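Side-chain contacts in metallophosphoesterase (Clostridium thermocellum, PDB 4J6O), which is the phosphatase domain of the bacterial Pnkp-Hen1 RNA repair system, a manganese-binding, calcineurin-like enzyme that probably removes 2',3' phosphates from RNA ends: residues Val67-Lys72 and Cys227-Lys232; Ile221-Gly226 and Lys232-Arg237. All coordinates share one frame; numbering follows the deposited sequence.

Interaction 1 of 2, residues Val67-Lys72 and Cys227-Lys232; sequences VDRGPK and CVFGGK
The GDxxDRG signature of calcineurin-like phosphoesterases, whose aspartate D65 binds manganese, brings R69 and G70 against V228 and F229, which lie in the turn leading into strand 232-238. R69 takes part through CB, CD, NE and its guanidinium. Its CB packs on V228 CG2 at 3.7 Å, and its CD touches both V228 CG1 at 3.8 Å and F229 CE1. With CG anti to the carbonyl carbon (chi1 -64°) and the chain stretched from CG to NE, the arginine passes across the valine at about a right angle and carries its guanidinium past it to the phenylalanine. There F229 CZ stands over the centre of one guanidinium face, 3.5 Å from R69 CZ. Seen from the phenylalanine, R69 CZ lies at the ring's edge, near its plane, and the two planes are 61° apart; this is not a flat cation-pi stack. V228 CG1 in turn sits over one face of the F229 ring, so the valine backs the ring that meets the arginine. The turn itself is closed by a backbone hydrogen bond from G230 N to C227 O.

V67 O accepts from ND1 of the metal ligand H21, while D68 is held through its carboxylate by H96 and T118. R69 comes within about 4 Å of the manganese, measured from its side chain, and its NH2 donates to a bound citrate, probably from the crystallisation liquor. An anion held in this way is consistent with a role for the arginine in phosphate binding. Beside the arginine, the second valine branch reaches the backbone: V228 CG2 lies 3.7 Å from G70 N.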
ATOM      1  N   VAL A  67       7.553  -1.286  -2.241  1.00 20.23           N
ATOM      2  CA  VAL A  67       8.861  -1.302  -2.864  1.00 21.48           C
ATOM      3  C   VAL A  67       9.111  -0.066  -3.708  1.00 21.36           C
ATOM      4  O   VAL A  67       8.227   0.756  -3.869  1.00 22.03           O
ATOM      5  CB  VAL A  67       9.002  -2.587  -3.736  1.00 22.62           C
ATOM      6  CG1 VAL A  67       8.722  -3.858  -2.886  1.00 23.36           C
ATOM      7  CG2 VAL A  67       8.012  -2.559  -4.896  1.00 23.90           C
ATOM      8  N   ASP A  68      10.367   0.087  -4.154  1.00 24.28           N
ATOM      9  CA  ASP A  68      10.845   1.191  -5.007  1.00 21.71           C
ATOM     10  C   ASP A  68      11.186   2.452  -4.245  1.00 25.07           C
ATOM     11  O   ASP A  68      10.581   2.734  -3.203  1.00 22.70           O
ATOM     12  CB  ASP A  68       9.849   1.497  -6.131  1.00 24.12           C
ATOM     13  CG  ASP A  68       9.778   0.359  -7.180  1.00 27.87           C
ATOM     14  OD1 ASP A  68      10.459  -0.670  -7.015  1.00 27.14           O
ATOM     15  OD2 ASP A  68       8.995   0.511  -8.128  1.00 29.14           O
ATOM     16  N   ARG A  69      12.219   3.152  -4.726  1.00 25.66           N
ATOM     17  CA  ARG A  69      12.589   4.524  -4.349  1.00 24.51           C
ATOM     18  C   ARG A  69      13.388   4.634  -3.078  1.00 25.77           C
ATOM     19  O   ARG A  69      14.468   5.225  -3.056  1.00 27.32           O
ATOM     20  CB  ARG A  69      11.412   5.479  -4.239  1.00 21.78           C
ATOM     21  CG  ARG A  69      10.688   5.713  -5.577  1.00 24.59           C
ATOM     22  CD  ARG A  69       9.604   6.753  -5.423  1.00 25.47           C
ATOM     23  NE  ARG A  69       8.957   7.074  -6.713  1.00 24.28           N
ATOM     24  CZ  ARG A  69       7.709   6.745  -7.020  1.00 24.51           C
ATOM     25  NH1 ARG A  69       6.955   6.034  -6.172  1.00 23.46           N
ATOM     26  NH2 ARG A  69       7.194   7.093  -8.208  1.00 25.04           N
ATOM     27  N   GLY A  70      12.842   4.078  -2.004  1.00 23.79           N
ATOM     28  CA  GLY A  70      13.457   4.303  -0.696  1.00 25.01           C
ATOM     29  C   GLY A  70      14.653   3.442  -0.329  1.00 24.98           C
ATOM     30  O   GLY A  70      15.041   2.534  -1.065  1.00 26.29           O
ATOM     31  N   PRO A  71      15.232   3.684   0.849  1.00 25.75           N
ATOM     32  CA  PRO A  71      16.548   3.165   1.214  1.00 25.99           C
ATOM     33  C   PRO A  71      16.563   1.784   1.837  1.00 24.69           C
ATOM     34  O   PRO A  71      17.648   1.198   1.897  1.00 30.41           O
ATOM     35  CB  PRO A  71      17.022   4.174   2.262  1.00 25.41           C
ATOM     36  CG  PRO A  71      15.753   4.571   2.909  1.00 24.82           C
ATOM     37  CD  PRO A  71      14.768   4.721   1.804  1.00 26.44           C
ATOM     38  N   LYS A  72      15.401   1.259   2.255  1.00 24.77           N
ATOM     39  CA  LYS A  72      15.353   0.043   3.067  1.00 27.67           C
ATOM     40  C   LYS A  72      14.213  -0.861   2.604  1.00 31.01           C
ATOM     41  O   LYS A  72      13.416  -1.366   3.373  1.00 25.86           O
ATOM     42  CB  LYS A  72      15.263   0.386   4.570  1.00 24.14           C
ATOM     43  CG  LYS A  72      16.591   0.857   5.115  1.00 23.99           C
ATOM     44  CD  LYS A  72      16.482   1.071   6.611  1.00 29.22           C
ATOM     45  CE  LYS A  72      17.787   1.651   7.192  1.00 37.97           C
ATOM     46  NZ  LYS A  72      17.717   1.542   8.709  1.00 36.82           N
ATOM     47  N   CYS A 227       5.652   9.912   1.841  1.00 17.50           N
ATOM     48  CA  CYS A 227       6.780   9.738   2.762  1.00 18.89           C
ATOM     49  C   CYS A 227       8.121   9.726   2.038  1.00 22.48           C
ATOM     50  O   CYS A 227       9.058  10.446   2.410  1.00 21.78           O
ATOM     51  CB  CYS A 227       6.566   8.426   3.510  1.00 19.69           C
ATOM     52  SG  CYS A 227       7.826   8.196   4.784  1.00 23.57           S
ATOM     53  N   VAL A 228       8.229   8.915   0.999  1.00 19.85           N
ATOM     54  CA  VAL A 228       9.528   8.805   0.383  1.00 18.63           C
ATOM     55  C   VAL A 228      10.042  10.048  -0.344  1.00 22.77           C
ATOM     56  O   VAL A 228      11.256  10.198  -0.527  1.00 23.46           O
ATOM     57  CB  VAL A 228       9.532   7.566  -0.574  1.00 21.12           C
ATOM     58  CG1 VAL A 228       8.731   7.871  -1.878  1.00 24.13           C
ATOM     59  CG2 VAL A 228      10.966   7.116  -0.909  1.00 22.58           C
ATOM     60  N   PHE A 229       9.112  10.960  -0.645  1.00 23.59           N
ATOM     61  CA  PHE A 229       9.411  12.227  -1.301  1.00 24.40           C
ATOM     62  C   PHE A 229       9.760  13.334  -0.316  1.00 23.44           C
ATOM     63  O   PHE A 229       9.814  14.505  -0.687  1.00 30.61           O
ATOM     64  CB  PHE A 229       8.216  12.644  -2.166  1.00 23.29           C
ATOM     65  CG  PHE A 229       7.814  11.610  -3.147  1.00 24.86           C
ATOM     66  CD1 PHE A 229       8.711  11.222  -4.140  1.00 24.71           C
ATOM     67  CD2 PHE A 229       6.575  10.963  -3.078  1.00 20.87           C
ATOM     68  CE1 PHE A 229       8.316  10.249  -5.085  1.00 22.11           C
ATOM     69  CE2 PHE A 229       6.182   9.952  -4.019  1.00 23.99           C
ATOM     70  CZ  PHE A 229       7.089   9.613  -5.032  1.00 22.64           C
ATOM     71  N   GLY A 230       9.963  12.981   0.973  1.00 24.64           N
ATOM     72  CA  GLY A 230      10.238  13.983   2.003  1.00 27.59           C
ATOM     73  C   GLY A 230       8.948  14.503   2.673  1.00 31.65           C
ATOM     74  O   GLY A 230       8.945  15.542   3.359  1.00 30.83           O
ATOM     75  N   GLY A 231       7.832  13.788   2.477  1.00 23.71           N
ATOM     76  CA  GLY A 231       6.577  14.158   3.115  1.00 24.11           C
ATOM     77  C   GLY A 231       6.424  13.460   4.439  1.00 24.23           C
ATOM     78  O   GLY A 231       7.242  13.657   5.356  1.00 26.58           O
ATOM     79  N   LYS A 232       5.403  12.610   4.554  1.00 20.52           N
ATOM     80  CA  LYS A 232       5.191  11.896   5.808  1.00 24.94           C
ATOM     81  C   LYS A 232       4.483  10.596   5.517  1.00 21.83           C
ATOM     82  O   LYS A 232       3.870  10.439   4.459  1.00 22.66           O
ATOM     83  CB  LYS A 232       4.416  12.708   6.807  1.00 29.59           C
ATOM     84  CG  LYS A 232       3.071  13.162   6.425  1.00 27.73           C
ATOM     85  CD  LYS A 232       2.747  14.457   7.284  1.00 31.69           C
ATOM     86  CE  LYS A 232       1.496  15.132   6.766  1.00 37.94           C
ATOM     87  NZ  LYS A 232       1.061  16.113   7.817  1.00 45.43           N
TER

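Interaction 2 of 2, residues Ile221-Gly226 and Lys232-Arg237; sequences INIDTG and KLTAYR
T225 OG1 faces two groups of residues 232-237: it donates to K232 O at 2.6 Å, and T234 OG1 lies 2.7 Å from it, where a hydrogen bond is possible but not settled. With chi1 at 42°, T225 OG1 lies between its own backbone N and carbonyl carbon and meets K232 O from above the carbonyl plane. A straight backbone bond, K232 N to T225 O (3.1 Å, 166° at the hydrogen), also ties the T225 backbone to the strand. Farther along, water 1 bridges the two segments, donating to I223 O and accepting from T234 N. Strand 220-222 belongs to one mixed sheet and strand 232-238 to the other, and the contact joins the two sheets of the calcineurin-like beta sandwich. Between them I221 CG2 and CD1 both meet the CD2-CE2 side of Y236 obliquely, CD1 lying 3.8 Å from Y236 CE2, while I223 CG2 rests near Y236 CB. Two successive Asx turns shape the chain from the end of strand 220-222 onward. N222 OD1 accepts from D224 N, and D224 OD1, met from above its carboxylate plane, takes G226 N at 3.0 Å.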
ATOM      1  N   ILE A 221     -10.870   8.668   1.488  1.00 23.46           N
ATOM      2  CA  ILE A 221      -9.703   9.460   1.928  1.00 22.75           C
ATOM      3  C   ILE A 221      -8.424   8.866   1.369  1.00 20.86           C
ATOM      4  O   ILE A 221      -8.175   7.660   1.497  1.00 20.83           O
ATOM      5  CB  ILE A 221      -9.626   9.543   3.474  1.00 23.78           C
ATOM      6  CG1 ILE A 221      -8.405  10.398   3.913  1.00 24.72           C
ATOM      7  CG2 ILE A 221      -9.633   8.179   4.166  1.00 24.72           C
ATOM      8  CD1 ILE A 221      -8.434  10.753   5.391  1.00 31.74           C
ATOM      9  N   ASN A 222      -7.621   9.709   0.759  1.00 23.49           N
ATOM     10  CA  ASN A 222      -6.357   9.269   0.199  1.00 17.77           C
ATOM     11  C   ASN A 222      -5.307   9.596   1.258  1.00 19.53           C
ATOM     12  O   ASN A 222      -5.139  10.770   1.641  1.00 23.22           O
ATOM     13  CB  ASN A 222      -6.089  10.079  -1.071  1.00 23.67           C
ATOM     14  CG  ASN A 222      -4.733   9.752  -1.723  1.00 22.13           C
ATOM     15  OD1 ASN A 222      -3.884   9.110  -1.123  1.00 22.61           O
ATOM     16  ND2 ASN A 222      -4.529  10.239  -2.960  1.00 24.46           N
ATOM     17  N   ILE A 223      -4.640   8.571   1.747  1.00 17.78           N
ATOM     18  CA  ILE A 223      -3.647   8.791   2.813  1.00 18.26           C
ATOM     19  C   ILE A 223      -2.177   8.630   2.368  1.00 16.39           C
ATOM     20  O   ILE A 223      -1.273   8.476   3.196  1.00 18.68           O
ATOM     21  CB  ILE A 223      -3.915   7.856   4.025  1.00 16.68           C
ATOM     22  CG1 ILE A 223      -3.757   6.388   3.656  1.00 17.55           C
ATOM     23  CG2 ILE A 223      -5.304   8.145   4.641  1.00 23.18           C
ATOM     24  CD1 ILE A 223      -3.745   5.471   4.940  1.00 18.99           C
ATOM     25  N   ASP A 224      -1.930   8.676   1.053  1.00 19.47           N
ATOM     26  CA  ASP A 224      -0.531   8.719   0.604  1.00 15.72           C
ATOM     27  C   ASP A 224       0.025  10.128   0.685  1.00 21.09           C
ATOM     28  O   ASP A 224      -0.189  10.917  -0.243  1.00 21.29           O
ATOM     29  CB  ASP A 224      -0.427   8.214  -0.846  1.00 19.01           C
ATOM     30  CG  ASP A 224       1.007   8.200  -1.355  1.00 21.69           C
ATOM     31  OD1 ASP A 224       1.895   8.517  -0.554  1.00 18.59           O
ATOM     32  OD2 ASP A 224       1.238   7.836  -2.550  1.00 19.70           O
ATOM     33  N   THR A 225       0.736  10.412   1.779  1.00 18.55           N
ATOM     34  CA  THR A 225       1.280  11.743   2.049  1.00 19.88           C
ATOM     35  C   THR A 225       2.740  11.795   1.656  1.00 20.90           C
ATOM     36  O   THR A 225       3.480  12.647   2.136  1.00 21.70           O
ATOM     37  CB  THR A 225       1.039  12.103   3.518  1.00 21.08           C
ATOM     38  OG1 THR A 225       1.311  10.966   4.362  1.00 21.54           O
ATOM     39  CG2 THR A 225      -0.439  12.480   3.657  1.00 24.74           C
ATOM     40  N   GLY A 226       3.140  10.908   0.741  1.00 18.81           N
ATOM     41  CA  GLY A 226       4.428  10.988   0.067  1.00 21.63           C
ATOM     42  C   GLY A 226       5.652  10.918   0.958  1.00 18.85           C
ATOM     43  O   GLY A 226       6.613  11.677   0.806  1.00 21.41           O
ATOM     44  N   LYS A 232       5.403  12.610   4.554  1.00 20.52           N
ATOM     45  CA  LYS A 232       5.191  11.896   5.808  1.00 24.94           C
ATOM     46  C   LYS A 232       4.483  10.596   5.517  1.00 21.83           C
ATOM     47  O   LYS A 232       3.870  10.439   4.459  1.00 22.66           O
ATOM     48  CB  LYS A 232       4.416  12.708   6.807  1.00 29.59           C
ATOM     49  CG  LYS A 232       3.071  13.162   6.425  1.00 27.73           C
ATOM     50  CD  LYS A 232       2.747  14.457   7.284  1.00 31.69           C
ATOM     51  CE  LYS A 232       1.496  15.132   6.766  1.00 37.94           C
ATOM     52  NZ  LYS A 232       1.061  16.113   7.817  1.00 45.43           N
ATOM     53  N   LEU A 233       4.613   9.675   6.451  1.00 19.47           N
ATOM     54  CA  LEU A 233       3.939   8.388   6.353  1.00 17.92           C
ATOM     55  C   LEU A 233       2.741   8.471   7.292  1.00 21.05           C
ATOM     56  O   LEU A 233       2.907   8.803   8.493  1.00 22.36           O
ATOM     57  CB  LEU A 233       4.855   7.267   6.790  1.00 18.38           C
ATOM     58  CG  LEU A 233       4.318   5.870   6.549  1.00 16.42           C
ATOM     59  CD1 LEU A 233       4.197   5.628   5.026  1.00 18.82           C
ATOM     60  CD2 LEU A 233       5.242   4.777   7.181  1.00 21.87           C
ATOM     61  N   THR A 234       1.563   8.202   6.735  1.00 17.90           N
ATOM     62  CA  THR A 234       0.305   8.355   7.451  1.00 21.80           C
ATOM     63  C   THR A 234      -0.364   7.013   7.748  1.00 21.45           C
ATOM     64  O   THR A 234      -0.441   6.114   6.837  1.00 19.31           O
ATOM     65  CB  THR A 234      -0.665   9.259   6.634  1.00 18.79           C
ATOM     66  OG1 THR A 234      -0.105  10.573   6.596  1.00 22.89           O
ATOM     67  CG2 THR A 234      -2.044   9.280   7.279  1.00 24.65           C
ATOM     68  N   ALA A 235      -0.928   6.908   8.957  1.00 18.37           N
ATOM     69  CA  ALA A 235      -1.869   5.816   9.260  1.00 20.89           C
ATOM     70  C   ALA A 235      -3.220   6.412   9.542  1.00 20.58           C
ATOM     71  O   ALA A 235      -3.311   7.488  10.155  1.00 22.29           O
ATOM     72  CB  ALA A 235      -1.434   5.012  10.522  1.00 19.78           C
ATOM     73  N   TYR A 236      -4.265   5.712   9.133  1.00 18.22           N
ATOM     74  CA  TYR A 236      -5.633   6.087   9.431  1.00 20.86           C
ATOM     75  C   TYR A 236      -6.178   5.041  10.383  1.00 20.10           C
ATOM     76  O   TYR A 236      -6.177   3.828  10.079  1.00 20.67           O
ATOM     77  CB  TYR A 236      -6.448   6.143   8.106  1.00 22.33           C
ATOM     78  CG  TYR A 236      -7.902   6.564   8.253  1.00 24.17           C
ATOM     79  CD1 TYR A 236      -8.886   5.632   8.622  1.00 25.29           C
ATOM     80  CD2 TYR A 236      -8.302   7.843   7.943  1.00 31.50           C
ATOM     81  CE1 TYR A 236     -10.227   6.034   8.731  1.00 27.26           C
ATOM     82  CE2 TYR A 236      -9.628   8.241   8.027  1.00 31.07           C
ATOM     83  CZ  TYR A 236     -10.568   7.333   8.412  1.00 29.29           C
ATOM     84  OH  TYR A 236     -11.872   7.753   8.449  1.00 33.97           O
ATOM     85  N   ARG A 237      -6.603   5.498  11.583  1.00 23.09           N
ATOM     86  CA  ARG A 237      -7.063   4.561  12.585  1.00 22.67           C
ATOM     87  C   ARG A 237      -8.567   4.411  12.412  1.00 20.73           C
ATOM     88  O   ARG A 237      -9.303   5.387  12.309  1.00 25.65           O
ATOM     89  CB  ARG A 237      -6.736   5.103  13.990  1.00 22.45           C
ATOM     90  CG  ARG A 237      -5.313   5.498  14.083  1.00 23.29           C
ATOM     91  CD  ARG A 237      -4.907   5.805  15.525  1.00 30.26           C
ATOM     92  NE  ARG A 237      -4.821   4.628  16.368  1.00 29.75           N
ATOM     93  CZ  ARG A 237      -5.508   4.494  17.522  1.00 58.15           C
ATOM     94  NH1 ARG A 237      -6.371   5.423  17.948  1.00 38.28           N
ATOM     95  NH2 ARG A 237      -5.355   3.413  18.262  1.00 34.76           N
TER
HETATM   96  O   HOH W   1       1.286   7.548   3.921  1.00 20.50           O

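Residues 227-232 of interaction 1 form the connection between the two segments of interaction 2, and 67-72 comes to this connection from far off in sequence. The interactions share K232, whose side chain works in interaction 2, its NZ salt-bridged to E213. Their centres are 13 Å apart, yet they meet where G231 N lies 3.0 Å from G226 O, a probable hydrogen bond, and where C227 SG packs on L233 CB at 3.7 Å. R69 of interaction 1 comes within about 4 Å of the manganese held by D19, H21 and D65, whereas interaction 2 stays farther off (G226 about 8 Å) and reaches the site through D224 OD2, close to OD1 of the ligand D19.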